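Local coordinates for cortical-lytic enzyme (Clostridium perfringens, PDB 5JIP), which probably hydrolyses the glycan strands of cortical peptidoglycan as a lysozyme-type muramidase during spore germination, at residues Q88-I93 and E139-R144; E126-I131 and F161-K166; R133-F138 and Y168-M173. One frame throughout, in Å; residues are numbered along the deposited sequence.

Contact 1: residues Q88-I93 and E139-R144; sequences QADQFI and EEKTRR
Ile93 carries the apolar part of this contact, setting its CG1-CD1 arm against two neighbouring residues at the end of the other helix. Its CD1 comes 3.6 Å from CB of Lys141, and its CG1 lies 3.7 Å from the methyl CG2 of Thr142. The arm stands beside its own backbone N, with CG1 anti to the carbonyl carbon (chi1 -72°), and from there meets the lysine at about a right angle. A branched, compact isoleucine suits a place where helices 83-100 and 124-142 still touch; between 88-93 and 139-144 the nearest CA atoms, those of Ile93 and Thr142, are 7.7 Å apart. Both helices belong to the TIM-barrel type of domain of glycoside hydrolase family 25, where they pack side by side outside the curled sheet; the rings of Phe92 and Phe138 meet deeper in the seam, on the sheet side.

No hydrogen bond crosses, and the polar groups look to other partners. Lys141 lends only the root of its chain to the packing, then bends at chi2 and carries its ammonium outward, NZ staying 5.6 Å from OD1 of Asp90. Opposite charges at that range could attract, but the carboxylate has a firmer partner in Arg137. Thr142 divides its two branches: the methyl faces Ile93, while OG1 bonds to the backbone O of Phe138 and accepts the backbone N-H of Arg144 at 3.0 Å. The latter bond makes an ST turn just where Arg143, with positive phi, leaves the helix. Beyond this end, Arg143 packs on Tyr270 of the second subunit.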
loop_
_atom_site.group_PDB
_atom_site.type_symbol
_atom_site.label_atom_id
_atom_site.label_comp_id
_atom_site.label_asym_id
_atom_site.label_seq_id
_atom_site.Cartn_x
_atom_site.Cartn_y
_atom_site.Cartn_z
ATOM N N GLN A 88 5.683 18.613 24.197
ATOM C CA GLN A 88 5.997 17.246 24.578
ATOM C C GLN A 88 6.419 16.426 23.372
ATOM O O GLN A 88 7.353 15.624 23.471
ATOM C CB GLN A 88 4.825 16.603 25.294
ATOM C CG GLN A 88 4.709 17.109 26.733
ATOM C CD GLN A 88 3.504 16.591 27.447
ATOM O OE1 GLN A 88 3.244 15.380 27.482
ATOM N NE2 GLN A 88 2.764 17.506 28.060
ATOM N N ALA A 89 5.774 16.630 22.219
ATOM C CA ALA A 89 6.224 15.917 21.025
ATOM C C ALA A 89 7.664 16.284 20.678
ATOM O O ALA A 89 8.482 15.408 20.360
ATOM C CB ALA A 89 5.304 16.200 19.837
ATOM N N ASP A 90 8.006 17.571 20.745
ATOM C CA ASP A 90 9.377 17.959 20.444
ATOM C C ASP A 90 10.352 17.368 21.452
ATOM O O ASP A 90 11.468 16.994 21.088
ATOM C CB ASP A 90 9.518 19.483 20.417
ATOM C CG ASP A 90 8.943 20.113 19.154
ATOM O OD1 ASP A 90 8.579 19.395 18.194
ATOM O OD2 ASP A 90 8.857 21.347 19.117
ATOM N N GLN A 91 9.957 17.301 22.730
ATOM C CA GLN A 91 10.844 16.742 23.753
ATOM C C GLN A 91 11.072 15.256 23.525
ATOM O O GLN A 91 12.198 14.759 23.659
ATOM C CB GLN A 91 10.250 16.969 25.140
ATOM C CG GLN A 91 10.280 18.430 25.614
ATOM C CD GLN A 91 9.388 18.678 26.835
ATOM O OE1 GLN A 91 8.405 17.975 27.052
ATOM N NE2 GLN A 91 9.724 19.685 27.619
ATOM N N PHE A 92 10.002 14.533 23.197
ATOM C CA PHE A 92 10.089 13.109 22.900
ATOM C C PHE A 92 11.013 12.851 21.709
ATOM O O PHE A 92 11.873 11.961 21.757
ATOM C CB PHE A 92 8.672 12.600 22.657
ATOM C CG PHE A 92 8.551 11.109 22.439
ATOM C CD1 PHE A 92 9.353 10.197 23.116
ATOM C CD2 PHE A 92 7.587 10.625 21.563
ATOM C CE1 PHE A 92 9.195 8.838 22.914
ATOM C CE2 PHE A 92 7.433 9.267 21.363
ATOM C CZ PHE A 92 8.235 8.369 22.029
ATOM N N ILE A 93 10.863 13.640 20.651
ATOM C CA ILE A 93 11.710 13.536 19.462
ATOM C C ILE A 93 13.175 13.681 19.842
ATOM O O ILE A 93 14.041 12.965 19.337
ATOM C CB ILE A 93 11.282 14.597 18.426
ATOM C CG1 ILE A 93 9.948 14.197 17.809
ATOM C CG2 ILE A 93 12.350 14.789 17.333
ATOM C CD1 ILE A 93 9.275 15.315 17.034
ATOM N N GLU A 139 4.658 13.276 13.726
ATOM C CA GLU A 139 4.793 12.685 12.398
ATOM C C GLU A 139 5.343 13.683 11.387
ATOM O O GLU A 139 6.135 13.321 10.516
ATOM C CB GLU A 139 3.442 12.123 11.957
ATOM C CG GLU A 139 2.986 10.998 12.881
ATOM C CD GLU A 139 1.837 10.166 12.332
ATOM O OE1 GLU A 139 1.083 10.659 11.458
ATOM O OE2 GLU A 139 1.668 9.003 12.789
ATOM N N GLU A 140 4.940 14.946 11.495
ATOM C CA GLU A 140 5.467 15.974 10.608
ATOM C C GLU A 140 6.982 16.084 10.757
ATOM O O GLU A 140 7.719 16.175 9.771
ATOM C CB GLU A 140 4.748 17.286 10.936
ATOM C CG GLU A 140 5.225 18.484 10.224
ATOM C CD GLU A 140 5.422 19.626 11.183
ATOM O OE1 GLU A 140 4.497 19.932 11.992
ATOM O OE2 GLU A 140 6.525 20.185 11.151
ATOM N N LYS A 141 7.466 16.024 11.989
ATOM C CA LYS A 141 8.870 16.250 12.270
ATOM C C LYS A 141 9.731 15.024 11.987
ATOM O O LYS A 141 10.898 15.174 11.617
ATOM C CB LYS A 141 9.033 16.684 13.721
ATOM C CG LYS A 141 8.543 18.102 14.004
ATOM C CD LYS A 141 9.523 19.137 13.496
ATOM C CE LYS A 141 9.009 20.550 13.720
ATOM N NZ LYS A 141 9.983 21.551 13.235
ATOM N N THR A 142 9.190 13.811 12.137
ATOM C CA THR A 142 10.000 12.609 12.063
ATOM C C THR A 142 9.760 11.777 10.811
ATOM O O THR A 142 10.619 10.977 10.472
ATOM C CB THR A 142 9.738 11.704 13.275
ATOM O OG1 THR A 142 8.388 11.206 13.212
ATOM C CG2 THR A 142 9.995 12.455 14.563
ATOM N N ARG A 143 8.651 11.984 10.101
ATOM C CA ARG A 143 8.201 11.088 9.041
ATOM C C ARG A 143 8.004 9.657 9.546
ATOM O O ARG A 143 8.018 8.720 8.753
ATOM C CB ARG A 143 9.157 11.109 7.836
ATOM C CG ARG A 143 8.455 10.782 6.515
ATOM C CD ARG A 143 9.448 10.522 5.392
ATOM N NE ARG A 143 8.786 10.326 4.110
ATOM C CZ ARG A 143 9.344 9.718 3.068
ATOM N NH1 ARG A 143 10.567 9.240 3.140
ATOM N NH2 ARG A 143 8.671 9.591 1.945
ATOM N N ARG A 144 7.836 9.479 10.856
ATOM C CA ARG A 144 7.532 8.195 11.473
ATOM C C ARG A 144 6.110 8.189 12.009
ATOM O O ARG A 144 5.694 9.126 12.694
ATOM C CB ARG A 144 8.487 7.875 12.638
ATOM C CG ARG A 144 9.918 7.585 12.257
ATOM C CD ARG A 144 10.053 6.265 11.563
ATOM N NE ARG A 144 9.616 5.135 12.401
ATOM C CZ ARG A 144 10.380 4.461 13.261
ATOM N NH1 ARG A 144 11.663 4.760 13.450
ATOM N NH2 ARG A 144 9.857 3.447 13.934
#

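Contact 2: residues E126-I131 and F161-K166; sequences ELVNWI and FKVPGK
Val128 and Val163 meet branch to branch where a loop folds over helix 124-142. The helix is one of those wrapped round the curled sheet of the family 25 TIM-barrel domain, and 161-166 belongs to the connection from helix 152-157 to strand 175-178. Val128 gives up more surface than any other residue here. Its CG1 and CB both lie 3.7 Å from CG2 of Val163, so one methyl of the loop valine rests against the fork of the helical one. In Val163 that methyl is the branch beside the backbone N, CG1 being anti to it (chi1 173°). Short, beta-branched side chains suit the spot because they let helix and loop approach closely, without long, flexible arms.

Phe161 is the second large contributor. Its ring reaches across the helix, obliquely past two aliphatic chains. CG2 of Val128 stands 4.3 Å from the ring atom CG, whereas CD2 of Leu127 approaches the far part of the ring, at CE1, to 4.2 Å. Val128 thus meets two loop residues, touching Phe161 with one methyl and Val163 chiefly with the other and with CB. Phe154 of helix 152-157 touches both Leu127 and Phe161, extending the apolar cluster, and Leu170 packs on Val128.

No direct hydrogen bond joins the two segments. The loop is instead tightened within itself by the bond from Lys166 N to Val163 O, which spans Pro164 and Gly165. Glycine suits that bend, since at its backbone angles (phi 81°) a CB would jam against the carbonyl O of Pro164. At the outer margin, a water donates to OD1 of Asn129 at 3.1 Å and accepts a weak bond from NZ of Lys166 at 3.2 Å.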
loop_
_atom_site.group_PDB
_atom_site.type_symbol
_atom_site.label_atom_id
_atom_site.label_comp_id
_atom_site.label_asym_id
_atom_site.label_seq_id
_atom_site.Cartn_x
_atom_site.Cartn_y
_atom_site.Cartn_z
ATOM N N GLU A 126 -11.333 17.813 24.142
ATOM C CA GLU A 126 -10.066 18.384 24.564
ATOM C C GLU A 126 -8.969 17.321 24.617
ATOM O O GLU A 126 -7.837 17.575 24.183
ATOM C CB GLU A 126 -10.234 19.070 25.921
ATOM C CG GLU A 126 -11.055 20.348 25.845
ATOM C CD GLU A 126 -11.431 20.906 27.197
ATOM O OE1 GLU A 126 -11.705 20.110 28.125
ATOM O OE2 GLU A 126 -11.446 22.157 27.317
ATOM N N LEU A 127 -9.280 16.136 25.145
ATOM C CA LEU A 127 -8.254 15.097 25.251
ATOM C C LEU A 127 -7.826 14.634 23.864
ATOM O O LEU A 127 -6.632 14.577 23.554
ATOM C CB LEU A 127 -8.763 13.922 26.070
ATOM C CG LEU A 127 -7.802 12.737 26.221
ATOM C CD1 LEU A 127 -6.537 13.164 26.915
ATOM C CD2 LEU A 127 -8.419 11.587 27.009
ATOM N N VAL A 128 -8.794 14.340 22.999
ATOM C CA VAL A 128 -8.463 13.847 21.671
ATOM C C VAL A 128 -7.738 14.923 20.866
ATOM O O VAL A 128 -6.784 14.620 20.154
ATOM C CB VAL A 128 -9.731 13.329 20.956
ATOM C CG1 VAL A 128 -9.458 13.028 19.492
ATOM C CG2 VAL A 128 -10.307 12.058 21.634
ATOM N N ASN A 129 -8.193 16.188 20.924
ATOM C CA ASN A 129 -7.467 17.257 20.253
ATOM C C ASN A 129 -6.003 17.315 20.697
ATOM O O ASN A 129 -5.109 17.583 19.885
ATOM C CB ASN A 129 -8.138 18.601 20.515
ATOM C CG ASN A 129 -9.356 18.818 19.650
ATOM O OD1 ASN A 129 -9.688 17.994 18.786
ATOM N ND2 ASN A 129 -10.023 19.937 19.868
ATOM N N TRP A 130 -5.742 17.101 21.986
ATOM C CA TRP A 130 -4.364 17.138 22.475
ATOM C C TRP A 130 -3.539 15.998 21.885
ATOM O O TRP A 130 -2.434 16.212 21.386
ATOM C CB TRP A 130 -4.355 17.090 24.003
ATOM C CG TRP A 130 -3.018 17.339 24.576
ATOM C CD1 TRP A 130 -2.522 18.531 25.044
ATOM C CD2 TRP A 130 -1.967 16.379 24.740
ATOM N NE1 TRP A 130 -1.232 18.364 25.477
ATOM C CE2 TRP A 130 -0.869 17.052 25.303
ATOM C CE3 TRP A 130 -1.849 15.007 24.459
ATOM C CZ2 TRP A 130 0.337 16.391 25.618
ATOM C CZ3 TRP A 130 -0.664 14.369 24.757
ATOM C CH2 TRP A 130 0.414 15.061 25.339
ATOM N N ILE A 131 -4.082 14.777 21.902
ATOM C CA ILE A 131 -3.395 13.639 21.299
ATOM C C ILE A 131 -3.150 13.886 19.816
ATOM O O ILE A 131 -2.054 13.657 19.297
ATOM C CB ILE A 131 -4.218 12.366 21.519
ATOM C CG1 ILE A 131 -4.334 12.093 23.007
ATOM C CG2 ILE A 131 -3.620 11.192 20.715
ATOM C CD1 ILE A 131 -5.306 10.982 23.312
ATOM N N PHE A 161 -13.621 7.575 22.913
ATOM C CA PHE A 161 -12.855 8.522 22.104
ATOM C C PHE A 161 -13.668 9.030 20.916
ATOM O O PHE A 161 -13.115 9.469 19.904
ATOM C CB PHE A 161 -11.538 7.911 21.598
ATOM C CG PHE A 161 -10.444 7.860 22.615
ATOM C CD1 PHE A 161 -10.641 8.262 23.934
ATOM C CD2 PHE A 161 -9.182 7.435 22.237
ATOM C CE1 PHE A 161 -9.586 8.215 24.862
ATOM C CE2 PHE A 161 -8.154 7.391 23.144
ATOM C CZ PHE A 161 -8.359 7.772 24.467
ATOM N N LYS A 162 -14.987 9.013 21.043
ATOM C CA LYS A 162 -15.851 9.628 20.036
ATOM C C LYS A 162 -15.943 11.119 20.293
ATOM O O LYS A 162 -16.312 11.544 21.389
ATOM C CB LYS A 162 -17.234 8.992 20.060
ATOM C CG LYS A 162 -18.143 9.499 18.937
ATOM C CD LYS A 162 -19.410 8.678 18.837
ATOM C CE LYS A 162 -20.178 9.034 17.566
ATOM N NZ LYS A 162 -21.526 8.378 17.466
ATOM N N VAL A 163 -15.579 11.918 19.301
ATOM C CA VAL A 163 -15.590 13.370 19.423
ATOM C C VAL A 163 -16.892 13.877 18.813
ATOM O O VAL A 163 -17.151 13.596 17.637
ATOM C CB VAL A 163 -14.388 14.009 18.734
ATOM C CG1 VAL A 163 -14.521 15.546 18.740
ATOM C CG2 VAL A 163 -13.111 13.541 19.451
ATOM N N PRO A 164 -17.698 14.638 19.544
ATOM C CA PRO A 164 -18.936 15.203 18.970
ATOM C C PRO A 164 -18.694 15.893 17.633
ATOM O O PRO A 164 -17.827 16.748 17.497
ATOM C CB PRO A 164 -19.382 16.202 20.045
ATOM C CG PRO A 164 -18.897 15.590 21.327
ATOM C CD PRO A 164 -17.567 14.951 20.977
ATOM N N GLY A 165 -19.466 15.495 16.631
ATOM C CA GLY A 165 -19.339 16.088 15.312
ATOM C C GLY A 165 -18.209 15.560 14.445
ATOM O O GLY A 165 -18.157 15.897 13.253
ATOM N N LYS A 166 -17.318 14.719 14.983
ATOM C CA LYS A 166 -16.058 14.418 14.318
ATOM C C LYS A 166 -15.726 12.938 14.263
ATOM O O LYS A 166 -14.648 12.584 13.770
ATOM C CB LYS A 166 -14.901 15.152 15.018
ATOM C CG LYS A 166 -14.998 16.674 14.984
ATOM C CD LYS A 166 -14.739 17.209 13.583
ATOM C CE LYS A 166 -14.800 18.739 13.552
ATOM N NZ LYS A 166 -13.714 19.349 14.358
HETATM O O HOH W 1 -12.172 18.695 17.092
#

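Contact 3: residues R133-F138 and Y168-M173; sequences RFRDRF and YPLSDM
Arg135 reaches from helix 124-142 of the TIM-barrel domain into two type I beta turns, Tyr168-Ser171 and Leu170-Met173, and buries far more surface than any other residue of the contact. Leaving the helix with CG anti to the backbone N (chi1 177°), its chain bends at chi2 and chi3 and presents the guanidinium end-on. NH1 and NH2 both bond to OD1 of Asp172, at 3.0 and 3.3 Å. This oxygen lies almost in the guanidinium plane, although the carboxylate is turned 44° from it. Arginine suits the place because one flat group can serve several acceptors: NH2 also makes a weak bond to Pro169 O, near the same plane, and a salt bridge to Asp132.

One face of the guanidinium is packed too, CG of Met173 lying 3.6 Å from NH1. The slender thioether chain then runs on to bring CE to within 4.1 Å of CG of Arg135. Leu170 adds a lighter touch, its CD2 approaching NH2 obliquely.

The opposite face is met more loosely, through charge. Asp136 OD1 stands well out of the guanidinium plane, a long pairing of charges with NE of Arg135, and forms a salt bridge with Lys280 of the second subunit. Within the loop, Ser171 folds its hydroxyl back: OG donates to Tyr168 O across 3.0 Å.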
loop_
_atom_site.group_PDB
_atom_site.type_symbol
_atom_site.label_atom_id
_atom_site.label_comp_id
_atom_site.label_asym_id
_atom_site.label_seq_id
_atom_site.Cartn_x
_atom_site.Cartn_y
_atom_site.Cartn_z
ATOM N N ARG A 133 -2.924 16.653 18.176
ATOM C CA ARG A 133 -1.903 17.657 17.934
ATOM C C ARG A 133 -0.516 17.076 18.142
ATOM O O ARG A 133 0.412 17.364 17.373
ATOM C CB ARG A 133 -2.123 18.858 18.867
ATOM C CG ARG A 133 -0.982 19.881 18.853
ATOM C CD ARG A 133 -0.825 20.572 17.497
ATOM N NE ARG A 133 -2.061 21.250 17.107
ATOM C CZ ARG A 133 -2.353 22.518 17.394
ATOM N NH1 ARG A 133 -3.511 23.038 16.992
ATOM N NH2 ARG A 133 -1.499 23.275 18.076
ATOM N N PHE A 134 -0.358 16.284 19.199
ATOM C CA PHE A 134 0.905 15.588 19.440
ATOM C C PHE A 134 1.253 14.714 18.241
ATOM O O PHE A 134 2.359 14.792 17.694
ATOM C CB PHE A 134 0.793 14.757 20.715
ATOM C CG PHE A 134 2.107 14.124 21.161
ATOM C CD1 PHE A 134 2.656 13.044 20.478
ATOM C CD2 PHE A 134 2.775 14.610 22.268
ATOM C CE1 PHE A 134 3.871 12.464 20.891
ATOM C CE2 PHE A 134 3.990 14.021 22.700
ATOM C CZ PHE A 134 4.529 12.955 22.003
ATOM N N ARG A 135 0.283 13.937 17.767
ATOM C CA ARG A 135 0.494 13.111 16.579
ATOM C C ARG A 135 0.917 13.943 15.363
ATOM O O ARG A 135 1.851 13.572 14.632
ATOM C CB ARG A 135 -0.780 12.318 16.293
ATOM C CG ARG A 135 -0.741 11.457 15.040
ATOM C CD ARG A 135 -1.453 12.113 13.894
ATOM N NE ARG A 135 -2.898 12.160 14.147
ATOM C CZ ARG A 135 -3.785 11.241 13.770
ATOM N NH1 ARG A 135 -3.405 10.192 13.068
ATOM N NH2 ARG A 135 -5.074 11.393 14.075
ATOM N N ASP A 136 0.231 15.062 15.107
ATOM C CA ASP A 136 0.570 15.875 13.937
ATOM C C ASP A 136 1.999 16.399 14.017
ATOM O O ASP A 136 2.751 16.362 13.033
ATOM C CB ASP A 136 -0.416 17.050 13.789
ATOM C CG ASP A 136 -1.791 16.620 13.306
ATOM O OD1 ASP A 136 -1.944 15.478 12.819
ATOM O OD2 ASP A 136 -2.727 17.439 13.406
ATOM N N ARG A 137 2.385 16.935 15.166
ATOM C CA ARG A 137 3.748 17.420 15.332
ATOM C C ARG A 137 4.748 16.290 15.185
ATOM O O ARG A 137 5.756 16.419 14.476
ATOM C CB ARG A 137 3.904 18.084 16.697
ATOM C CG ARG A 137 5.283 18.678 16.967
ATOM C CD ARG A 137 5.566 19.812 16.016
ATOM N NE ARG A 137 6.679 20.618 16.497
ATOM C CZ ARG A 137 6.921 21.862 16.109
ATOM N NH1 ARG A 137 6.130 22.452 15.209
ATOM N NH2 ARG A 137 7.965 22.505 16.621
ATOM N N PHE A 138 4.496 15.173 15.872
ATOM C CA PHE A 138 5.465 14.079 15.878
ATOM C C PHE A 138 5.726 13.557 14.467
ATOM O O PHE A 138 6.882 13.432 14.037
ATOM C CB PHE A 138 4.992 12.937 16.760
ATOM C CG PHE A 138 6.039 11.884 16.914
ATOM C CD1 PHE A 138 6.997 12.002 17.897
ATOM C CD2 PHE A 138 6.135 10.834 15.995
ATOM C CE1 PHE A 138 7.999 11.065 18.013
ATOM C CE2 PHE A 138 7.145 9.887 16.108
ATOM C CZ PHE A 138 8.066 9.994 17.105
ATOM N N TYR A 168 -14.216 9.507 15.119
ATOM C CA TYR A 168 -13.102 8.951 15.887
ATOM C C TYR A 168 -11.825 9.438 15.217
ATOM O O TYR A 168 -11.265 8.734 14.367
ATOM C CB TYR A 168 -13.147 7.427 15.910
ATOM C CG TYR A 168 -14.376 6.852 16.541
ATOM C CD1 TYR A 168 -14.443 6.653 17.914
ATOM C CD2 TYR A 168 -15.467 6.486 15.761
ATOM C CE1 TYR A 168 -15.567 6.101 18.501
ATOM C CE2 TYR A 168 -16.599 5.941 16.329
ATOM C CZ TYR A 168 -16.647 5.757 17.702
ATOM O OH TYR A 168 -17.763 5.210 18.281
ATOM N N PRO A 169 -11.352 10.642 15.558
ATOM C CA PRO A 169 -10.183 11.194 14.858
ATOM C C PRO A 169 -8.898 10.405 15.058
ATOM O O PRO A 169 -7.971 10.561 14.253
ATOM C CB PRO A 169 -10.053 12.606 15.447
ATOM C CG PRO A 169 -11.443 12.921 16.025
ATOM C CD PRO A 169 -11.938 11.600 16.510
ATOM N N LEU A 170 -8.782 9.605 16.112
ATOM C CA LEU A 170 -7.535 8.872 16.336
ATOM C C LEU A 170 -7.548 7.457 15.762
ATOM O O LEU A 170 -6.557 6.728 15.936
ATOM C CB LEU A 170 -7.237 8.807 17.825
ATOM C CG LEU A 170 -7.278 10.141 18.552
ATOM C CD1 LEU A 170 -7.074 9.915 20.033
ATOM C CD2 LEU A 170 -6.297 11.163 17.965
ATOM N N SER A 171 -8.627 7.052 15.082
ATOM C CA SER A 171 -8.803 5.652 14.692
ATOM C C SER A 171 -7.854 5.234 13.580
ATOM O O SER A 171 -7.804 4.041 13.238
ATOM C CB SER A 171 -10.263 5.404 14.265
ATOM O OG SER A 171 -10.629 6.136 13.094
ATOM N N ASP A 172 -7.132 6.175 12.992
ATOM C CA ASP A 172 -6.125 5.833 12.010
ATOM C C ASP A 172 -4.757 5.657 12.662
ATOM O O ASP A 172 -3.833 5.199 12.002
ATOM C CB ASP A 172 -6.055 6.889 10.891
ATOM C CG ASP A 172 -5.524 8.229 11.358
ATOM O OD1 ASP A 172 -5.891 8.679 12.472
ATOM O OD2 ASP A 172 -4.747 8.830 10.577
ATOM N N MET A 173 -4.625 5.940 13.953
ATOM C CA MET A 173 -3.374 5.631 14.637
ATOM C C MET A 173 -3.249 4.128 14.870
ATOM O O MET A 173 -4.235 3.461 15.154
ATOM C CB MET A 173 -3.296 6.365 15.981
ATOM C CG MET A 173 -3.380 7.861 15.842
ATOM S SD MET A 173 -3.129 8.666 17.433
ATOM C CE MET A 173 -1.359 8.372 17.699
#

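How the contacts relate
Helix 124-142 is common to all three contacts, contact 2 lying near its start, contact 3 further along and contact 1 at its end. Along the chain 88-93 comes first, the three helix segments follow, and 161-166 and 168-173 come last. The centres of contacts 2 and 3 lie about 10 Å apart, those of 1 and 3 about 12 Å and of 1 and 2 about 20 Å. Contact 1 faces helix 83-100, whereas 2 and 3 face one loop leading to strand 175-178. Arg137 links 1 and 3 by its salt bridge to Asp90. The helix thus joins earlier and later parts of the barrel domain, while contacts 1 and 3 also touch the second subunit.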